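Local structure of uncharacterized protein (Parabacteroides merdae, 4MXN) at residues V83-P88 with I118-S123; L166-N171 with A191-R196; K197-S202 with C212-A217. The protein is of unknown specificity but probably hydrolyses glycosidic bonds in pectin-like polysaccharides, with a right-handed parallel beta-helix as its scaffold. All blocks are in the same frame, centred on the assembly; numbering follows the deposited sequence. Where two conformers were deposited one is given.

From the N terminus, contact 1 comes first: 83-88 and 118-123 pair side by side after a loop of 29 residues that includes two further strands. Contact 2 then closes the excursion from 166-171 to 191-196, and contact 3 the shorter one from 197-202 to 212-217. The three follow in series; none nests in or crosses another. Strands 118-120 and 165-167 are neighbours, so contact 1 passes directly into contact 2 through the bond from Gly121 N to Gln167 O. Contact 2 meets contact 3 where Ala191 N bonds Asn215 OD1. Contact 1 and contact 3 do not touch, their centres lying about 17 Å apart along the stack of coils.

Contact 1 (V83-P88 with I118-S123); sequences VLVAVP and IIDGRS
Arg122 lies across the end of strand 83-86, its side chain running from Ala86 over Val85 to Pro88. CB sits near Ala86 O, and CG, held beside the backbone N (chi1 -64°), turns to Val85 CG2. CD presses closest on that methyl, with Arg122 CD 3.5 Å from Val85 CG2. Bends at chi2 and chi3 then carry the guanidinium to the proline, where Arg122 NH1 comes within 3.5 Å of Pro88 CG. Earlier in both segments the strands pair in parallel, their segment axes 4.7 Å apart, as successive coils of a parallel beta-helix. Their hydrogen bonds alternate in direction: Leu84 N to Ile118 O (2.8 Å), Asp120 N to Leu84 O (2.8 Å), and Ala86 N to Asp120 O (2.9 Å). Like residues stack in register, Val83 on Ile118 with CG1 to CG2 4.0 Å on one face and Leu84 on Ile119 on the other. Val83 CG1 also lies 3.9 Å from Asp120 CB. Leu84 continues onto Tyr63, Thr65 and Ile68 of the preceding coil. An Asx turn ends the second strand: Arg122 N donates to Asp120 OD1, approaching from above the carboxylate plane, just ahead of helix 123-136.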
ATOM      1  N   VAL A  83      -9.538  -6.157   7.353  1.00 21.48           N
ATOM      2  CA  VAL A  83      -8.080  -6.019   7.391  1.00 19.67           C
ATOM      3  C   VAL A  83      -7.504  -6.772   6.204  1.00 22.52           C
ATOM      4  O   VAL A  83      -7.841  -7.951   6.033  1.00 21.62           O
ATOM      5  CB  VAL A  83      -7.426  -6.531   8.716  1.00 23.80           C
ATOM      6  CG1 VAL A  83      -5.925  -6.194   8.768  1.00 22.33           C
ATOM      7  CG2 VAL A  83      -8.154  -6.038   9.971  1.00 24.80           C
ATOM      8  N   LEU A  84      -6.621  -6.118   5.420  1.00 19.86           N
ATOM      9  CA  LEU A  84      -5.838  -6.752   4.347  1.00 19.91           C
ATOM     10  C   LEU A  84      -4.486  -7.098   5.010  1.00 23.14           C
ATOM     11  O   LEU A  84      -3.771  -6.185   5.433  1.00 21.69           O
ATOM     12  CB  LEU A  84      -5.712  -5.790   3.148  1.00 20.26           C
ATOM     13  CG  LEU A  84      -5.298  -6.406   1.810  1.00 26.19           C
ATOM     14  CD1 LEU A  84      -6.306  -7.490   1.338  1.00 26.39           C
ATOM     15  CD2 LEU A  84      -5.141  -5.335   0.752  1.00 26.83           C
ATOM     16  N   VAL A  85      -4.211  -8.386   5.261  1.00 19.97           N
ATOM     17  CA  VAL A  85      -3.009  -8.746   6.022  1.00 20.59           C
ATOM     18  C   VAL A  85      -1.939  -9.422   5.141  1.00 21.04           C
ATOM     19  O   VAL A  85      -2.221 -10.307   4.352  1.00 20.19           O
ATOM     20  CB  VAL A  85      -3.350  -9.584   7.302  1.00 27.08           C
ATOM     21  CG1 VAL A  85      -4.254 -10.781   7.013  1.00 27.17           C
ATOM     22  CG2 VAL A  85      -2.099 -10.026   8.054  1.00 27.41           C
ATOM     23  N   ALA A  86      -0.710  -8.972   5.283  1.00 17.31           N
ATOM     24  CA  ALA A  86       0.426  -9.540   4.575  1.00 16.04           C
ATOM     25  C   ALA A  86       0.734 -10.962   5.049  1.00 18.45           C
ATOM     26  O   ALA A  86       0.819 -11.222   6.254  1.00 14.64           O
ATOM     27  CB  ALA A  86       1.651  -8.669   4.800  1.00 17.27           C
ATOM     28  N   VAL A  87       0.923 -11.878   4.091  1.00 16.98           N
ATOM     29  CA  VAL A  87       1.382 -13.238   4.364  1.00 16.59           C
ATOM     30  C   VAL A  87       2.893 -13.143   4.728  1.00 21.51           C
ATOM     31  O   VAL A  87       3.589 -12.371   4.079  1.00 20.03           O
ATOM     32  CB  VAL A  87       1.105 -14.166   3.149  1.00 19.56           C
ATOM     33  CG1 VAL A  87       1.849 -13.717   1.888  1.00 19.27           C
ATOM     34  CG2 VAL A  87       1.404 -15.626   3.481  1.00 18.67           C
ATOM     35  N   PRO A  88       3.411 -13.851   5.767  1.00 19.52           N
ATOM     36  CA  PRO A  88       4.840 -13.679   6.136  1.00 19.35           C
ATOM     37  C   PRO A  88       5.737 -14.535   5.245  1.00 22.88           C
ATOM     38  O   PRO A  88       6.353 -15.489   5.714  1.00 21.17           O
ATOM     39  CB  PRO A  88       4.877 -14.137   7.598  1.00 21.52           C
ATOM     40  CG  PRO A  88       3.769 -15.114   7.731  1.00 26.34           C
ATOM     41  CD  PRO A  88       2.708 -14.756   6.700  1.00 21.08           C
ATOM     42  N   ILE A 118      -7.953  -1.544   7.466  1.00 18.70           N
ATOM     43  CA  ILE A 118      -6.515  -1.566   7.732  1.00 17.71           C
ATOM     44  C   ILE A 118      -5.782  -2.419   6.697  1.00 22.03           C
ATOM     45  O   ILE A 118      -6.309  -3.438   6.243  1.00 20.99           O
ATOM     46  CB  ILE A 118      -6.270  -2.144   9.190  1.00 20.69           C
ATOM     47  CG1 ILE A 118      -6.907  -1.258  10.287  1.00 21.20           C
ATOM     48  CG2 ILE A 118      -4.772  -2.438   9.504  1.00 20.64           C
ATOM     49  CD1 ILE A 118      -7.130  -1.974  11.695  1.00 27.68           C
ATOM     50  N   ILE A 119      -4.573  -1.981   6.330  1.00 17.93           N
ATOM     51  CA  ILE A 119      -3.581  -2.743   5.564  1.00 17.66           C
ATOM     52  C   ILE A 119      -2.468  -3.021   6.578  1.00 20.44           C
ATOM     53  O   ILE A 119      -1.844  -2.073   7.076  1.00 18.38           O
ATOM     54  CB  ILE A 119      -3.074  -2.084   4.261  1.00 20.46           C
ATOM     55  CG1 ILE A 119      -4.242  -1.584   3.393  1.00 20.91           C
ATOM     56  CG2 ILE A 119      -2.186  -3.083   3.495  1.00 21.57           C
ATOM     57  CD1 ILE A 119      -3.816  -0.795   2.049  1.00 22.92           C
ATOM     58  N   ASP A 120      -2.288  -4.305   6.951  1.00 17.69           N
ATOM     59  CA  ASP A 120      -1.353  -4.756   7.994  1.00 17.48           C
ATOM     60  C   ASP A 120      -0.140  -5.446   7.376  1.00 20.16           C
ATOM     61  O   ASP A 120      -0.263  -6.539   6.795  1.00 19.23           O
ATOM     62  CB  ASP A 120      -2.073  -5.700   8.985  1.00 19.59           C
ATOM     63  CG  ASP A 120      -1.259  -6.160  10.204  1.00 27.32           C
ATOM     64  OD1 ASP A 120      -0.025  -5.926  10.232  1.00 27.01           O
ATOM     65  OD2 ASP A 120      -1.843  -6.811  11.093  1.00 36.52           O
ATOM     66  N   GLY A 121       1.019  -4.810   7.551  1.00 16.22           N
ATOM     67  CA  GLY A 121       2.278  -5.269   6.962  1.00 16.27           C
ATOM     68  C   GLY A 121       2.979  -6.426   7.623  1.00 20.50           C
ATOM     69  O   GLY A 121       3.881  -7.015   7.006  1.00 22.39           O
ATOM     70  N   ARG A 122       2.617  -6.753   8.895  1.00 17.03           N
ATOM     71  CA  ARG A 122       3.244  -7.841   9.674  1.00 15.50           C
ATOM     72  C   ARG A 122       4.769  -7.804   9.523  1.00 19.76           C
ATOM     73  O   ARG A 122       5.402  -8.816   9.231  1.00 19.45           O
ATOM     74  CB  ARG A 122       2.677  -9.210   9.236  1.00 18.47           C
ATOM     75  CG  ARG A 122       1.180  -9.344   9.543  1.00 28.19           C
ATOM     76  CD  ARG A 122       0.780 -10.734   9.949  1.00 38.28           C
ATOM     77  NE  ARG A 122       1.470 -11.231  11.142  1.00 40.44           N
ATOM     78  CZ  ARG A 122       2.050 -12.426  11.220  1.00 51.40           C
ATOM     79  NH1 ARG A 122       2.053 -13.240  10.172  1.00 24.66           N
ATOM     80  NH2 ARG A 122       2.640 -12.814  12.346  1.00 44.03           N
ATOM     81  N   SER A 123       5.351  -6.604   9.698  1.00 17.48           N
ATOM     82  CA  SER A 123       6.754  -6.306   9.449  1.00 16.62           C
ATOM     83  C   SER A 123       7.759  -7.314  10.027  1.00 20.85           C
ATOM     84  O   SER A 123       8.634  -7.732   9.282  1.00 21.07           O
ATOM     85  CB  SER A 123       7.099  -4.904   9.937  1.00 18.46           C
ATOM     86  OG  SER A 123       7.090  -4.803  11.350  1.00 24.14           O
TER

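Contact 2 (L166-N171 with A191-R196); sequences LQDAAN and AGASDR
Asp168 reaches across to the type II' turn Ala191-Ser194, its carboxylate meeting the backbone of Ala193. With CG trans to the backbone N (chi1 -172°), OD1 accepts from Ala193 N at 2.8 Å, the donor standing well above the carboxylate plane; Ser123 OG is a second partner of this oxygen. Asp168 CA in turn lies 3.4 Å from Ala191 O, a CA-H...O contact. Gly192 takes a positive phi at the turn's corner, where a CB would collide with Asp168 CB. Next, Ala169 O is approached by Ser194 CB and takes a hydrogen bond of 3.1 Å from Arg196 NH2, which lies in the carbonyl plane, while the oxygen sits in the guanidinium plane. Ala170 O instead lies over one face of that group, 3.1 Å above its plane and offset toward its rim; it accepts from Arg127 NH1. Asn171 O, at the edge of the guanidinium, receives Arg196 NE at 3.0 Å from above its own carbonyl plane. It also accepts from a water at 2.6 Å, which accepts from Ser194 OG at 2.7 Å. That hydroxyl forms an ST turn by accepting from Arg196 N, while Asn171 ND2 is engaged by Ala147 O. With an alanine here instead of Arg196, the oxygens of Ala169 and Asn171 would probably lose these donors, leaving the water as the polar link at this end. Asp195 OD1 adds only a long charge contact to Arg196 NH1, from well out of the guanidinium plane. Backbone oxygens thus hold the guanidinium: two bonds fix its rotation, and three successive carbonyl dipoles probably ease a positive charge set close to that of Arg127.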
ATOM      1  N   LEU A 166      -2.720   2.424   7.511  1.00 17.63           N
ATOM      2  CA  LEU A 166      -1.548   1.709   6.999  1.00 17.20           C
ATOM      3  C   LEU A 166      -0.744   1.330   8.216  1.00 21.02           C
ATOM      4  O   LEU A 166      -0.244   2.204   8.930  1.00 21.39           O
ATOM      5  CB  LEU A 166      -0.769   2.613   6.007  1.00 17.47           C
ATOM      6  CG  LEU A 166      -1.576   3.034   4.765  1.00 20.70           C
ATOM      7  CD1 LEU A 166      -0.779   3.946   3.878  1.00 20.89           C
ATOM      8  CD2 LEU A 166      -2.066   1.806   3.990  1.00 22.15           C
ATOM      9  N   GLN A 167      -0.703   0.042   8.518  1.00 16.36           N
ATOM     10  CA  GLN A 167      -0.103  -0.401   9.763  1.00 15.91           C
ATOM     11  C   GLN A 167       1.057  -1.358   9.596  1.00 20.34           C
ATOM     12  O   GLN A 167       0.954  -2.378   8.904  1.00 19.87           O
ATOM     13  CB  GLN A 167      -1.198  -1.068  10.603  1.00 17.32           C
ATOM     14  CG  GLN A 167      -0.766  -1.671  11.939  1.00 26.52           C
ATOM     15  CD  GLN A 167      -1.969  -2.181  12.687  1.00 42.47           C
ATOM     16  OE1 GLN A 167      -2.794  -1.415  13.181  1.00 38.64           O
ATOM     17  NE2 GLN A 167      -2.133  -3.479  12.716  1.00 30.71           N
ATOM     18  N   ASP A 168       2.131  -1.072  10.350  1.00 18.15           N
ATOM     19  CA  ASP A 168       3.289  -1.950  10.548  1.00 18.40           C
ATOM     20  C   ASP A 168       3.890  -2.423   9.226  1.00 20.19           C
ATOM     21  O   ASP A 168       4.128  -3.608   9.016  1.00 19.60           O
ATOM     22  CB  ASP A 168       2.864  -3.145  11.433  1.00 20.20           C
ATOM     23  CG  ASP A 168       3.990  -4.046  11.875  1.00 25.90           C
ATOM     24  OD1 ASP A 168       5.073  -3.513  12.221  1.00 23.14           O
ATOM     25  OD2 ASP A 168       3.786  -5.286  11.891  1.00 24.08           O
ATOM     26  N   ALA A 169       4.171  -1.463   8.360  1.00 17.22           N
ATOM     27  CA  ALA A 169       4.778  -1.668   7.066  1.00 16.33           C
ATOM     28  C   ALA A 169       6.104  -2.431   7.206  1.00 21.23           C
ATOM     29  O   ALA A 169       6.895  -2.110   8.096  1.00 21.64           O
ATOM     30  CB  ALA A 169       5.023  -0.314   6.405  1.00 16.38           C
ATOM     31  N   ALA A 170       6.335  -3.436   6.321  1.00 16.26           N
ATOM     32  CA  ALA A 170       7.576  -4.222   6.299  1.00 16.04           C
ATOM     33  C   ALA A 170       8.739  -3.386   5.780  1.00 20.42           C
ATOM     34  O   ALA A 170       9.894  -3.736   5.988  1.00 21.54           O
ATOM     35  CB  ALA A 170       7.397  -5.458   5.434  1.00 16.76           C
ATOM     36  N   ASN A 171       8.429  -2.278   5.094  1.00 18.18           N
ATOM     37  CA  ASN A 171       9.432  -1.367   4.568  1.00 18.19           C
ATOM     38  C   ASN A 171       8.893   0.057   4.815  1.00 21.58           C
ATOM     39  O   ASN A 171       8.649   0.393   5.962  1.00 21.91           O
ATOM     40  CB  ASN A 171       9.727  -1.697   3.108  1.00 21.03           C
ATOM     41  CG  ASN A 171      11.132  -1.322   2.675  1.00 38.47           C
ATOM     42  OD1 ASN A 171      11.700  -0.329   3.122  1.00 26.28           O
ATOM     43  ND2 ASN A 171      11.712  -2.094   1.771  1.00 34.39           N
ATOM     44  N   ALA A 191       3.054   3.077  12.831  1.00 19.07           N
ATOM     45  CA  ALA A 191       4.401   2.517  12.683  1.00 18.95           C
ATOM     46  C   ALA A 191       4.456   1.024  12.977  1.00 22.24           C
ATOM     47  O   ALA A 191       5.162   0.312  12.269  1.00 20.09           O
ATOM     48  CB  ALA A 191       5.384   3.248  13.590  1.00 19.54           C
ATOM     49  N   GLY A 192       3.714   0.573  13.991  1.00 19.79           N
ATOM     50  CA  GLY A 192       3.752  -0.810  14.452  1.00 19.25           C
ATOM     51  C   GLY A 192       5.144  -1.057  14.988  1.00 21.92           C
ATOM     52  O   GLY A 192       5.613  -0.309  15.842  1.00 20.59           O
ATOM     53  N   ALA A 193       5.861  -2.032  14.414  1.00 19.07           N
ATOM     54  CA  ALA A 193       7.245  -2.302  14.816  1.00 18.65           C
ATOM     55  C   ALA A 193       8.268  -1.594  13.878  1.00 22.93           C
ATOM     56  O   ALA A 193       9.467  -1.708  14.079  1.00 23.51           O
ATOM     57  CB  ALA A 193       7.486  -3.798  14.833  1.00 18.40           C
ATOM     58  N   SER A 194       7.796  -0.878  12.857  1.00 20.12           N
ATOM     59  CA  SER A 194       8.675  -0.200  11.886  1.00 20.27           C
ATOM     60  C   SER A 194       9.326   1.091  12.428  1.00 25.85           C
ATOM     61  O   SER A 194       8.631   1.953  12.979  1.00 24.78           O
ATOM     62  CB  SER A 194       7.893   0.149  10.624  1.00 22.95           C
ATOM     63  OG  SER A 194       8.701   0.898   9.729  1.00 27.27           O
ATOM     64  N   ASP A 195      10.642   1.251  12.193  1.00 23.53           N
ATOM     65  CA  ASP A 195      11.356   2.489  12.539  1.00 24.52           C
ATOM     66  C   ASP A 195      11.674   3.266  11.250  1.00 27.59           C
ATOM     67  O   ASP A 195      12.427   4.246  11.280  1.00 28.60           O
ATOM     68  CB  ASP A 195      12.644   2.183  13.350  1.00 27.26           C
ATOM     69  CG  ASP A 195      13.742   1.396  12.643  1.00 36.23           C
ATOM     70  OD1 ASP A 195      13.521   0.947  11.492  1.00 34.53           O
ATOM     71  OD2 ASP A 195      14.842   1.272  13.219  1.00 47.95           O
ATOM     72  N   ARG A 196      11.118   2.791  10.116  1.00 21.41           N
ATOM     73  CA  ARG A 196      11.339   3.336   8.781  1.00 22.25           C
ATOM     74  C   ARG A 196      10.405   4.511   8.474  1.00 24.81           C
ATOM     75  O   ARG A 196       9.445   4.760   9.209  1.00 22.25           O
ATOM     76  CB  ARG A 196      11.176   2.218   7.728  1.00 20.48           C
ATOM     77  CG  ARG A 196      12.288   1.157   7.850  1.00 27.84           C
ATOM     78  CD  ARG A 196      11.969  -0.151   7.132  1.00 22.50           C
ATOM     79  NE  ARG A 196      10.802  -0.852   7.703  1.00 23.07           N
ATOM     80  CZ  ARG A 196      10.855  -1.700   8.726  1.00 36.55           C
ATOM     81  NH1 ARG A 196      12.009  -1.948   9.333  1.00 28.29           N
ATOM     82  NH2 ARG A 196       9.749  -2.302   9.156  1.00 18.73           N
TER
HETATM   83  O   HOH W   1       7.718   2.199   7.543  1.00 20.97           O

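Contact 3 (K197-S202 with C212-A217); sequences KAISIS and CYFNMA
Between two faces of the parallel beta-helix, where the start of strand 199-202 and the residue before it face strand 213-214 and the loop after it, Ala198 and Ile199 meet Phe214 in the interior, with Met216 at its margin. The two strands belong to different sheets, and the contact is made almost wholly by side chains, burying 180 Å² in all. Ala198 CB points toward both partners, 3.7 Å from Phe214 CD1 and 3.8 Å from Met216 SE, the residue being present as selenomethionine. Ile199 comes at the ring from its edge: CD1 lies near the ring plane, beside Phe214 CE1 and CZ, though its bond to CG1 is modelled too short and its exact closeness is doubtful. The two side chains cross at about a right angle. Met216 holds CG between its backbone N and carbonyl carbon (chi1 61°), then bends at chi3, bringing CE to 4.4 Å from Lys197 CA. Lys197 directs NZ elsewhere, to Asn219 O. Val189 of strand 182-190, the neighbour of 213-214, touches both Ala198 and Phe214, and Pro220 also touches Phe214. With a methyl, a ring edge and a selenium side chain as its partners, the contact has no directional bond across it; it relies on dispersion and on the fit of shapes that fill the corner between the sheets.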
ATOM      1  N   LYS A 197      10.692   5.219   7.355  1.00 22.36           N
ATOM      2  CA  LYS A 197       9.886   6.338   6.865  1.00 21.18           C
ATOM      3  C   LYS A 197       8.493   5.856   6.515  1.00 23.44           C
ATOM      4  O   LYS A 197       8.303   4.672   6.227  1.00 22.69           O
ATOM      5  CB  LYS A 197      10.552   7.024   5.647  1.00 22.96           C
ATOM      6  CG  LYS A 197      11.913   7.665   5.970  1.00 25.05           C
ATOM      7  CD  LYS A 197      11.740   9.031   6.624  1.00 26.92           C
ATOM      8  CE  LYS A 197      13.043   9.702   7.001  1.00 32.94           C
ATOM      9  NZ  LYS A 197      12.790  11.058   7.530  1.00 42.17           N
ATOM     10  N   ALA A 198       7.510   6.754   6.605  1.00 19.99           N
ATOM     11  CA  ALA A 198       6.125   6.443   6.282  1.00 18.79           C
ATOM     12  C   ALA A 198       5.859   6.676   4.810  1.00 26.15           C
ATOM     13  O   ALA A 198       5.032   5.973   4.232  1.00 25.32           O
ATOM     14  CB  ALA A 198       5.182   7.304   7.112  1.00 19.06           C
ATOM     15  N   ILE A 199       6.504   7.707   4.211  1.00 23.45           N
ATOM     16  CA  ILE A 199       6.253   8.077   2.805  1.00 23.62           C
ATOM     17  C   ILE A 199       7.532   8.439   2.088  1.00 26.04           C
ATOM     18  O   ILE A 199       8.300   9.265   2.577  1.00 25.40           O
ATOM     19  CB  ILE A 199       5.229   9.244   2.706  1.00 27.11           C
ATOM     20  CG1 ILE A 199       3.856   8.805   3.237  1.00 27.46           C
ATOM     21  CG2 ILE A 199       5.064   9.755   1.237  1.00 28.54           C
ATOM     22  CD1 ILE A 199       3.115   9.848   3.659  1.00 40.44           C
ATOM     23  N   SER A 200       7.702   7.867   0.879  1.00 21.96           N
ATOM     24  CA  SER A 200       8.786   8.131  -0.046  1.00 22.78           C
ATOM     25  C   SER A 200       8.179   8.760  -1.307  1.00 28.22           C
ATOM     26  O   SER A 200       7.268   8.165  -1.901  1.00 27.66           O
ATOM     27  CB  SER A 200       9.561   6.855  -0.355  1.00 26.57           C
ATOM     28  OG  SER A 200      10.626   7.126  -1.252  1.00 37.29           O
ATOM     29  N   ILE A 201       8.629   9.985  -1.678  1.00 25.69           N
ATOM     30  CA  ILE A 201       8.118  10.698  -2.862  0.50 25.46           C
ATOM     31  C   ILE A 201       9.308  11.110  -3.739  1.00 30.90           C
ATOM     32  O   ILE A 201      10.298  11.667  -3.238  1.00 32.04           O
ATOM     33  CB  ILE A 201       7.200  11.926  -2.509  0.50 28.34           C
ATOM     34  CG1 ILE A 201       5.974  11.518  -1.648  0.50 27.92           C
ATOM     35  CG2 ILE A 201       6.724  12.663  -3.777  0.50 28.93           C
ATOM     36  CD1 ILE A 201       5.136  12.685  -1.030  0.50 34.22           C
ATOM     37  N   SER A 202       9.210  10.833  -5.041  1.00 26.42           N
ATOM     38  CA  SER A 202      10.231  11.211  -6.023  1.00 26.32           C
ATOM     39  C   SER A 202       9.585  11.415  -7.384  1.00 27.08           C
ATOM     40  O   SER A 202       8.699  10.639  -7.758  1.00 22.54           O
ATOM     41  CB  SER A 202      11.349  10.172  -6.106  1.00 30.95           C
ATOM     42  OG  SER A 202      10.910   8.944  -6.658  1.00 43.11           O
ATOM     43  N   CYS A 212      -3.701  13.883   7.140  1.00 23.24           N
ATOM     44  CA  CYS A 212      -3.016  12.614   7.356  1.00 22.26           C
ATOM     45  C   CYS A 212      -2.338  12.604   8.711  1.00 26.30           C
ATOM     46  O   CYS A 212      -1.823  13.632   9.158  1.00 25.03           O
ATOM     47  CB  CYS A 212      -2.049  12.332   6.213  1.00 21.50           C
ATOM     48  SG  CYS A 212      -2.897  12.040   4.644  1.00 24.68           S
ATOM     49  N   TYR A 213      -2.410  11.450   9.396  1.00 23.04           N
ATOM     50  CA  TYR A 213      -1.819  11.287  10.730  1.00 23.43           C
ATOM     51  C   TYR A 213      -0.699  10.251  10.679  1.00 25.67           C
ATOM     52  O   TYR A 213      -0.880   9.182  10.086  1.00 23.94           O
ATOM     53  CB  TYR A 213      -2.894  10.876  11.771  1.00 25.52           C
ATOM     54  CG  TYR A 213      -2.381  10.834  13.196  1.00 28.55           C
ATOM     55  CD1 TYR A 213      -2.173  12.004  13.917  1.00 31.27           C
ATOM     56  CD2 TYR A 213      -2.115   9.620  13.828  1.00 29.72           C
ATOM     57  CE1 TYR A 213      -1.688  11.972  15.224  1.00 33.65           C
ATOM     58  CE2 TYR A 213      -1.639   9.574  15.141  1.00 31.95           C
ATOM     59  CZ  TYR A 213      -1.415  10.753  15.830  1.00 39.64           C
ATOM     60  OH  TYR A 213      -0.933  10.686  17.114  1.00 41.77           O
ATOM     61  N   PHE A 214       0.460  10.580  11.279  1.00 21.27           N
ATOM     62  CA  PHE A 214       1.622   9.678  11.372  1.00 21.10           C
ATOM     63  C   PHE A 214       1.840   9.429  12.865  1.00 28.15           C
ATOM     64  O   PHE A 214       2.112  10.383  13.583  1.00 27.89           O
ATOM     65  CB  PHE A 214       2.843  10.285  10.671  1.00 21.98           C
ATOM     66  CG  PHE A 214       2.558  10.668   9.241  1.00 22.95           C
ATOM     67  CD1 PHE A 214       2.661   9.729   8.216  1.00 24.40           C
ATOM     68  CD2 PHE A 214       2.132  11.957   8.919  1.00 23.10           C
ATOM     69  CE1 PHE A 214       2.377  10.082   6.898  1.00 23.24           C
ATOM     70  CE2 PHE A 214       1.864  12.310   7.602  1.00 24.98           C
ATOM     71  CZ  PHE A 214       1.981  11.371   6.602  1.00 23.07           C
ATOM     72  N   ASN A 215       1.613   8.189  13.358  1.00 27.53           N
ATOM     73  CA  ASN A 215       1.673   7.940  14.803  1.00 30.03           C
ATOM     74  C   ASN A 215       3.127   7.871  15.397  1.00 40.08           C
ATOM     75  O   ASN A 215       3.285   7.677  16.612  1.00 40.87           O
ATOM     76  CB  ASN A 215       0.892   6.659  15.148  1.00 30.22           C
ATOM     77  CG  ASN A 215       1.697   5.394  15.027  1.00 51.90           C
ATOM     78  OD1 ASN A 215       2.707   5.332  14.290  1.00 36.80           O
ATOM     79  ND2 ASN A 215       1.270   4.361  15.757  1.00 37.23           N
HETATM   80  N   MSE A 216       4.146   7.944  14.520  1.00 39.67           N
HETATM   81  CA  MSE A 216       5.596   7.891  14.780  1.00 42.23           C
HETATM   82  C   MSE A 216       6.104   9.264  15.269  1.00 50.78           C
HETATM   83  O   MSE A 216       5.477  10.272  14.974  1.00 51.12           O
HETATM   84  CB  MSE A 216       6.333   7.467  13.475  1.00 43.77           C
HETATM   85  CG  MSE A 216       6.135   8.453  12.293  1.00 50.57           C
HETATM   86 SE   MSE A 216       6.762   7.877  10.524  0.75 58.61          SE
HETATM   87  CE  MSE A 216       8.686   7.726  10.852  1.00 55.96           C
ATOM     88  N   ALA A 217       7.266   9.324  15.921  1.00 51.77           N
ATOM     89  CA  ALA A 217       7.780  10.606  16.418  1.00 53.45           C
ATOM     90  C   ALA A 217       8.605  11.412  15.381  1.00 58.13           C
ATOM     91  O   ALA A 217       8.353  12.609  15.243  1.00 58.54           O
ATOM     92  CB  ALA A 217       8.597  10.392  17.679  1.00 55.46           C
TER